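Local coordinates for Lin0012 protein (Listeria innocua, PDB 3K17) that probably acts as an ATP-dependent phosphomevalonate kinase of the GHMP family, phosphorylating phosphomevalonate in the mevalonate route to isopentenyl diphosphate, at residues Val127-Met132 with Gly352-Thr357; Thr78-Asn83 with His152-Gly157. All coordinates share one frame; numbering follows the deposited sequence.

Contact 1 sets helix 119-135 against the C-terminal strand of the chain, whereas contact 2 joins helices 76-91 and 141-156; their centres lie about 17 Å apart. Helix 119-135 connects them. From it, Val127 CG1 meets Ala81 CB at 3.6 Å, and Ile128 CD1 comes equally close to Ala81 O, at 3.6 Å. In sequence the segments alternate, 78-83, 127-132, 152-157 and then 352-357, so the contacts cross along the chain. No ligand defines the active site here. The glycine- and serine-rich sequence leading into helix 119-135 matches the phosphate-binding loop of GHMP kinases, which suggests that contact 1 packs further along the helix starting at the nucleotide site.

Contact 1. Residues Val127-Met132 with Gly352-Thr357; sequences VINALM and GRVQIT
Asn129 OD1, on the residue that carries the whole helix side of this contact, accepts a hydrogen bond from Lys144 NZ of helix 141-156. That bond ties down the carbonyl end of a buried amide, and one face of the same amide receives the hydrocarbon of Val354 and Ile356. Ile356 CD1 lies 4.2 Å from Asn129 CG, and the line joining them is about 5° from the normal to the amide plane, so the methyl sits squarely over the face. Ile356 reaches there because its CG1 arm is extended (chi2 179°), pushing CD1 straight out from the strand; the two side chains meet at roughly a right angle. Val354 covers the nitrogen end of the same face: its CG1 is 4.2 Å from Asn129 ND2, displaced about 39° from the normal. The two methyls also touch one another, Val354 CG1 to Ile356 CD1 being 4.1 Å, and form a small apolar lid over the amide. No hydrogen bond joins the two segments. Separations of this size describe loose van der Waals packing, in keeping with the modest 94 Å² buried in total.

Alternation along the chain accounts for the pattern. Val354 and Ile356 direct CB toward the helix, while the intervening Gln355 side chain lies against Lys10 and Tyr38. Backbone bonds of Gln355 with Lys10 and of Thr357 with Gln8 join the strand to strand 7-18, which also sends Ile11 onto Asn129. The geometry is that of a helix packed against one face of a mixed sheet, with strand 355-357, from the C-terminal end of the chain, added antiparallel to strand 7-18: an alpha/beta layer consistent with the S5-like N-terminal domain of GHMP kinases.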
ATOM      1  N   VAL A 127     -17.768  20.886  21.974  1.00 15.12           N
ATOM      2  CA  VAL A 127     -16.994  21.615  20.982  1.00 13.57           C
ATOM      3  C   VAL A 127     -17.872  22.652  20.265  1.00 15.50           C
ATOM      4  O   VAL A 127     -17.489  23.821  20.136  1.00 14.04           O
ATOM      5  CB  VAL A 127     -16.378  20.645  19.935  1.00 13.94           C
ATOM      6  CG1 VAL A 127     -15.815  21.430  18.741  1.00  9.28           C
ATOM      7  CG2 VAL A 127     -15.267  19.812  20.599  1.00 11.38           C
ATOM      8  N   ILE A 128     -19.049  22.231  19.809  1.00 12.91           N
ATOM      9  CA  ILE A 128     -19.932  23.152  19.096  1.00 15.41           C
ATOM     10  C   ILE A 128     -20.311  24.328  19.996  1.00 17.12           C
ATOM     11  O   ILE A 128     -20.226  25.486  19.582  1.00 17.80           O
ATOM     12  CB  ILE A 128     -21.213  22.438  18.595  1.00 17.27           C
ATOM     13  CG1 ILE A 128     -20.839  21.347  17.573  1.00 15.00           C
ATOM     14  CG2 ILE A 128     -22.193  23.464  17.984  1.00 15.98           C
ATOM     15  CD1 ILE A 128     -20.069  21.844  16.360  1.00 13.41           C
ATOM     16  N   ASN A 129     -20.723  24.037  21.227  1.00 18.37           N
ATOM     17  CA  ASN A 129     -21.094  25.104  22.147  1.00 19.40           C
ATOM     18  C   ASN A 129     -19.942  26.032  22.462  1.00 19.89           C
ATOM     19  O   ASN A 129     -20.122  27.251  22.501  1.00 19.03           O
ATOM     20  CB  ASN A 129     -21.655  24.547  23.448  1.00 19.73           C
ATOM     21  CG  ASN A 129     -23.156  24.404  23.404  1.00 22.40           C
ATOM     22  OD1 ASN A 129     -23.827  25.126  22.677  1.00 29.31           O
ATOM     23  ND2 ASN A 129     -23.694  23.488  24.192  1.00 26.16           N
ATOM     24  N   ALA A 130     -18.761  25.465  22.685  1.00 16.96           N
ATOM     25  CA  ALA A 130     -17.591  26.279  22.992  1.00 17.62           C
ATOM     26  C   ALA A 130     -17.204  27.220  21.850  1.00 18.02           C
ATOM     27  O   ALA A 130     -16.895  28.382  22.085  1.00 21.06           O
ATOM     28  CB  ALA A 130     -16.405  25.385  23.350  1.00 17.02           C
ATOM     29  N   LEU A 131     -17.217  26.732  20.614  1.00 19.78           N
ATOM     30  CA  LEU A 131     -16.831  27.573  19.483  1.00 18.83           C
ATOM     31  C   LEU A 131     -17.905  28.585  19.104  1.00 20.68           C
ATOM     32  O   LEU A 131     -17.588  29.685  18.649  1.00 19.78           O
ATOM     33  CB  LEU A 131     -16.460  26.717  18.261  1.00 17.96           C
ATOM     34  CG  LEU A 131     -15.152  25.912  18.408  1.00 19.56           C
ATOM     35  CD1 LEU A 131     -14.956  24.980  17.227  1.00 15.71           C
ATOM     36  CD2 LEU A 131     -13.982  26.870  18.527  1.00 18.43           C
HETATM   37  N   MSE A 132     -19.173  28.219  19.271  1.00 20.60           N
HETATM   38  CA  MSE A 132     -20.239  29.152  18.952  1.00 22.49           C
HETATM   39  C   MSE A 132     -20.282  30.258  20.005  1.00 22.64           C
HETATM   40  O   MSE A 132     -20.429  31.433  19.668  1.00 23.79           O
HETATM   41  CB  MSE A 132     -21.592  28.445  18.875  1.00 22.46           C
HETATM   42  CG  MSE A 132     -21.747  27.504  17.681  1.00 24.61           C
HETATM   43 SE   MSE A 132     -21.361  28.296  15.953  1.00 35.40          SE
HETATM   44  CE  MSE A 132     -19.490  27.764  15.786  1.00 28.91           C
ATOM     45  N   GLY A 352     -29.423  16.636  34.473  1.00 21.63           N
ATOM     46  CA  GLY A 352     -28.281  17.421  34.027  1.00 19.77           C
ATOM     47  C   GLY A 352     -28.686  18.675  33.260  1.00 19.73           C
ATOM     48  O   GLY A 352     -29.722  18.697  32.599  1.00 20.67           O
ATOM     49  N   ARG A 353     -27.874  19.721  33.357  1.00 20.68           N
ATOM     50  CA  ARG A 353     -28.139  20.975  32.656  1.00 22.16           C
ATOM     51  C   ARG A 353     -26.841  21.546  32.105  1.00 19.46           C
ATOM     52  O   ARG A 353     -25.807  21.506  32.771  1.00 19.77           O
ATOM     53  CB  ARG A 353     -28.743  22.020  33.604  1.00 26.65           C
ATOM     54  CG  ARG A 353     -29.907  21.547  34.452  1.00 31.23           C
ATOM     55  CD  ARG A 353     -31.167  21.314  33.640  1.00 34.54           C
ATOM     56  NE  ARG A 353     -32.327  21.198  34.521  1.00 39.37           N
ATOM     57  CZ  ARG A 353     -33.561  20.942  34.103  1.00 42.24           C
ATOM     58  NH1 ARG A 353     -33.799  20.774  32.810  1.00 43.24           N
ATOM     59  NH2 ARG A 353     -34.557  20.865  34.978  1.00 43.19           N
ATOM     60  N   VAL A 354     -26.902  22.086  30.894  1.00 19.41           N
ATOM     61  CA  VAL A 354     -25.740  22.698  30.271  1.00 21.04           C
ATOM     62  C   VAL A 354     -25.362  23.947  31.068  1.00 23.76           C
ATOM     63  O   VAL A 354     -26.217  24.756  31.419  1.00 24.56           O
ATOM     64  CB  VAL A 354     -26.034  23.098  28.810  1.00 20.69           C
ATOM     65  CG1 VAL A 354     -24.845  23.860  28.221  1.00 19.34           C
ATOM     66  CG2 VAL A 354     -26.327  21.845  27.980  1.00 19.13           C
ATOM     67  N   GLN A 355     -24.077  24.083  31.367  1.00 24.43           N
ATOM     68  CA  GLN A 355     -23.578  25.228  32.119  1.00 27.12           C
ATOM     69  C   GLN A 355     -22.435  25.869  31.338  1.00 29.10           C
ATOM     70  O   GLN A 355     -21.371  25.268  31.169  1.00 28.09           O
ATOM     71  CB  GLN A 355     -23.086  24.774  33.498  1.00 26.51           C
ATOM     72  CG  GLN A 355     -24.171  24.138  34.356  1.00 29.09           C
ATOM     73  CD  GLN A 355     -23.616  23.224  35.430  1.00 32.24           C
ATOM     74  OE1 GLN A 355     -23.927  22.033  35.461  1.00 35.12           O
ATOM     75  NE2 GLN A 355     -22.793  23.775  36.316  1.00 33.13           N
ATOM     76  N   ILE A 356     -22.670  27.087  30.860  1.00 31.37           N
ATOM     77  CA  ILE A 356     -21.676  27.832  30.095  1.00 33.86           C
ATOM     78  C   ILE A 356     -21.331  29.123  30.822  1.00 37.46           C
ATOM     79  O   ILE A 356     -22.159  30.023  30.923  1.00 37.38           O
ATOM     80  CB  ILE A 356     -22.207  28.191  28.694  1.00 32.87           C
ATOM     81  CG1 ILE A 356     -22.485  26.911  27.906  1.00 30.01           C
ATOM     82  CG2 ILE A 356     -21.205  29.073  27.958  1.00 31.15           C
ATOM     83  CD1 ILE A 356     -23.037  27.158  26.528  1.00 29.74           C
ATOM     84  N   THR A 357     -20.110  29.216  31.326  1.00 41.12           N
ATOM     85  CA  THR A 357     -19.701  30.411  32.043  1.00 45.75           C
ATOM     86  C   THR A 357     -18.426  31.011  31.470  1.00 49.16           C
ATOM     87  O   THR A 357     -17.427  30.315  31.289  1.00 48.51           O
ATOM     88  CB  THR A 357     -19.500  30.105  33.539  1.00 46.50           C
ATOM     89  OG1 THR A 357     -18.437  29.160  33.703  1.00 46.88           O
ATOM     90  CG2 THR A 357     -20.777  29.525  34.132  1.00 45.56           C
TER

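Contact 2. Residues Thr78-Asn83 with His152-Gly157; sequences TAEAIN and HLVVQG
Apolar packing comes first: Val155 CG2 rests against the aliphatic part of Glu80, 3.6 Å from Glu80 CB and 3.6 Å from Glu80 CG. Touching two successive carbons shows that the methyl lies alongside the glutamate stem, and the two side chains run past each other in opposite directions. The backbones approach most closely at this pair, with Glu80 CA and Val155 CA 7.5 Å apart. Val155 also reaches Thr76 and Phe77, so its packing extends along helix 76-91.

The second kind is methyl against carboxylate. Glu80 leaves its helix with CG anti to the backbone N (chi1 -177°) and then bends at chi2 (77°), which brings the acid group over to Val154. Val154 CG2 is 3.3 Å from Glu80 OE2 and 3.9 Å from Glu80 CD. At OE2 the methyl lies about 60° out of the carboxylate plane, above and beyond the oxygen, and Val155 CG2 lies on that same side of the plane. This is close packing of an oxygen with a carbon; no hydrogen bond links the segments.

Contacts across the subunit boundary form a third class. His185 of the second subunit packs on Glu80, and Lys184 of that subunit on Val154.

Polar and aromatic interactions flank the contact. His152 points its CB away from residues 78-83, stacks its ring with Phe77, and bonds through NE2 to Ser120 OG at the start of helix 119-135. Helices 76-91 and 141-156 thus pack side by side through Glu80, Val154 and Val155, an arrangement consistent with the helical layer of the N-terminal domain of GHMP kinases.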
ATOM      1  N   THR A  78     -14.233  14.911  17.908  1.00 14.68           N
ATOM      2  CA  THR A  78     -13.974  16.318  18.189  1.00 15.11           C
ATOM      3  C   THR A  78     -13.366  17.065  17.011  1.00 16.12           C
ATOM      4  O   THR A  78     -13.652  18.254  16.811  1.00 17.61           O
ATOM      5  CB  THR A  78     -13.080  16.493  19.449  1.00 16.10           C
ATOM      6  OG1 THR A  78     -11.876  15.732  19.304  1.00 16.59           O
ATOM      7  CG2 THR A  78     -13.821  16.012  20.684  1.00 15.24           C
ATOM      8  N   ALA A  79     -12.535  16.383  16.226  1.00 14.28           N
ATOM      9  CA  ALA A  79     -11.931  17.031  15.067  1.00 13.72           C
ATOM     10  C   ALA A  79     -13.031  17.374  14.074  1.00 11.67           C
ATOM     11  O   ALA A  79     -13.017  18.439  13.465  1.00 12.15           O
ATOM     12  CB  ALA A  79     -10.905  16.115  14.401  1.00 13.20           C
ATOM     13  N   GLU A  80     -13.982  16.464  13.908  1.00 10.69           N
ATOM     14  CA  GLU A  80     -15.073  16.694  12.971  1.00 12.36           C
ATOM     15  C   GLU A  80     -15.932  17.882  13.415  1.00 12.09           C
ATOM     16  O   GLU A  80     -16.352  18.690  12.592  1.00 13.02           O
ATOM     17  CB  GLU A  80     -15.944  15.442  12.856  1.00 11.54           C
ATOM     18  CG  GLU A  80     -17.071  15.554  11.854  1.00 12.15           C
ATOM     19  CD  GLU A  80     -16.603  15.422  10.417  1.00 16.86           C
ATOM     20  OE1 GLU A  80     -15.410  15.130  10.200  1.00 16.84           O
ATOM     21  OE2 GLU A  80     -17.433  15.600   9.500  1.00 16.15           O
ATOM     22  N   ALA A  81     -16.198  17.970  14.717  1.00 12.54           N
ATOM     23  CA  ALA A  81     -17.000  19.069  15.253  1.00 12.64           C
ATOM     24  C   ALA A  81     -16.276  20.392  15.011  1.00 12.50           C
ATOM     25  O   ALA A  81     -16.892  21.385  14.659  1.00 13.31           O
ATOM     26  CB  ALA A  81     -17.247  18.862  16.733  1.00  9.53           C
ATOM     27  N   ILE A  82     -14.957  20.394  15.195  1.00 14.46           N
ATOM     28  CA  ILE A  82     -14.154  21.592  14.975  1.00 12.89           C
ATOM     29  C   ILE A  82     -14.166  21.981  13.493  1.00 16.18           C
ATOM     30  O   ILE A  82     -14.268  23.161  13.143  1.00 15.60           O
ATOM     31  CB  ILE A  82     -12.685  21.356  15.438  1.00 14.14           C
ATOM     32  CG1 ILE A  82     -12.629  21.324  16.963  1.00 11.63           C
ATOM     33  CG2 ILE A  82     -11.765  22.438  14.880  1.00 15.28           C
ATOM     34  CD1 ILE A  82     -11.278  20.900  17.524  1.00 19.43           C
ATOM     35  N   ASN A  83     -14.072  20.982  12.621  1.00 14.54           N
ATOM     36  CA  ASN A  83     -14.060  21.234  11.184  1.00 15.96           C
ATOM     37  C   ASN A  83     -15.398  21.785  10.683  1.00 16.18           C
ATOM     38  O   ASN A  83     -15.439  22.754   9.922  1.00 15.24           O
ATOM     39  CB  ASN A  83     -13.684  19.947  10.437  1.00 15.34           C
ATOM     40  CG  ASN A  83     -12.210  19.571  10.631  1.00 20.08           C
ATOM     41  OD1 ASN A  83     -11.837  18.386  10.628  1.00 18.02           O
ATOM     42  ND2 ASN A  83     -11.371  20.583  10.799  1.00 14.95           N
ATOM     43  N   HIS A 152     -21.674  14.349  14.234  1.00 15.31           N
ATOM     44  CA  HIS A 152     -21.748  13.043  14.858  1.00 14.45           C
ATOM     45  C   HIS A 152     -22.240  11.914  13.955  1.00 15.14           C
ATOM     46  O   HIS A 152     -21.728  10.800  14.030  1.00 12.69           O
ATOM     47  CB  HIS A 152     -22.614  13.123  16.120  1.00 13.62           C
ATOM     48  CG  HIS A 152     -22.461  11.948  17.036  1.00 16.62           C
ATOM     49  ND1 HIS A 152     -23.117  10.752  16.834  1.00 15.82           N
ATOM     50  CD2 HIS A 152     -21.709  11.781  18.151  1.00 15.61           C
ATOM     51  CE1 HIS A 152     -22.780   9.900  17.787  1.00 15.36           C
ATOM     52  NE2 HIS A 152     -21.925  10.499  18.598  1.00 15.21           N
ATOM     53  N   LEU A 153     -23.208  12.190  13.090  1.00 15.83           N
ATOM     54  CA  LEU A 153     -23.723  11.129  12.236  1.00 18.72           C
ATOM     55  C   LEU A 153     -22.722  10.662  11.175  1.00 18.89           C
ATOM     56  O   LEU A 153     -22.626   9.469  10.912  1.00 19.74           O
ATOM     57  CB  LEU A 153     -25.058  11.544  11.601  1.00 19.68           C
ATOM     58  CG  LEU A 153     -25.172  12.402  10.347  1.00 24.94           C
ATOM     59  CD1 LEU A 153     -24.836  11.566   9.116  1.00 25.06           C
ATOM     60  CD2 LEU A 153     -26.613  12.928  10.242  1.00 25.32           C
ATOM     61  N   VAL A 154     -21.955  11.564  10.570  1.00 17.21           N
ATOM     62  CA  VAL A 154     -20.997  11.070   9.584  1.00 17.71           C
ATOM     63  C   VAL A 154     -19.824  10.345  10.260  1.00 18.50           C
ATOM     64  O   VAL A 154     -19.203   9.473   9.655  1.00 18.60           O
ATOM     65  CB  VAL A 154     -20.470  12.193   8.646  1.00 17.43           C
ATOM     66  CG1 VAL A 154     -21.649  12.817   7.888  1.00 19.65           C
ATOM     67  CG2 VAL A 154     -19.707  13.238   9.431  1.00 14.53           C
ATOM     68  N   VAL A 155     -19.516  10.682  11.513  1.00 16.71           N
ATOM     69  CA  VAL A 155     -18.418   9.984  12.190  1.00 15.62           C
ATOM     70  C   VAL A 155     -18.904   8.627  12.712  1.00 17.59           C
ATOM     71  O   VAL A 155     -18.267   7.599  12.497  1.00 18.05           O
ATOM     72  CB  VAL A 155     -17.846  10.796  13.365  1.00 15.23           C
ATOM     73  CG1 VAL A 155     -16.802   9.960  14.109  1.00 14.23           C
ATOM     74  CG2 VAL A 155     -17.210  12.076  12.843  1.00 15.30           C
ATOM     75  N   GLN A 156     -20.038   8.626  13.398  1.00 15.90           N
ATOM     76  CA  GLN A 156     -20.590   7.386  13.916  1.00 19.40           C
ATOM     77  C   GLN A 156     -21.023   6.468  12.757  1.00 17.36           C
ATOM     78  O   GLN A 156     -20.885   5.257  12.836  1.00 17.74           O
ATOM     79  CB  GLN A 156     -21.782   7.699  14.828  1.00 20.16           C
ATOM     80  CG  GLN A 156     -22.466   6.487  15.447  1.00 22.78           C
ATOM     81  CD  GLN A 156     -21.533   5.666  16.316  1.00 27.13           C
ATOM     82  OE1 GLN A 156     -20.657   6.205  16.996  1.00 29.34           O
ATOM     83  NE2 GLN A 156     -21.728   4.352  16.311  1.00 28.38           N
ATOM     84  N   GLY A 157     -21.539   7.048  11.683  1.00 18.77           N
ATOM     85  CA  GLY A 157     -21.976   6.241  10.550  1.00 19.72           C
ATOM     86  C   GLY A 157     -23.389   5.705  10.732  1.00 22.96           C
ATOM     87  O   GLY A 157     -23.908   4.997   9.869  1.00 22.47           O
TER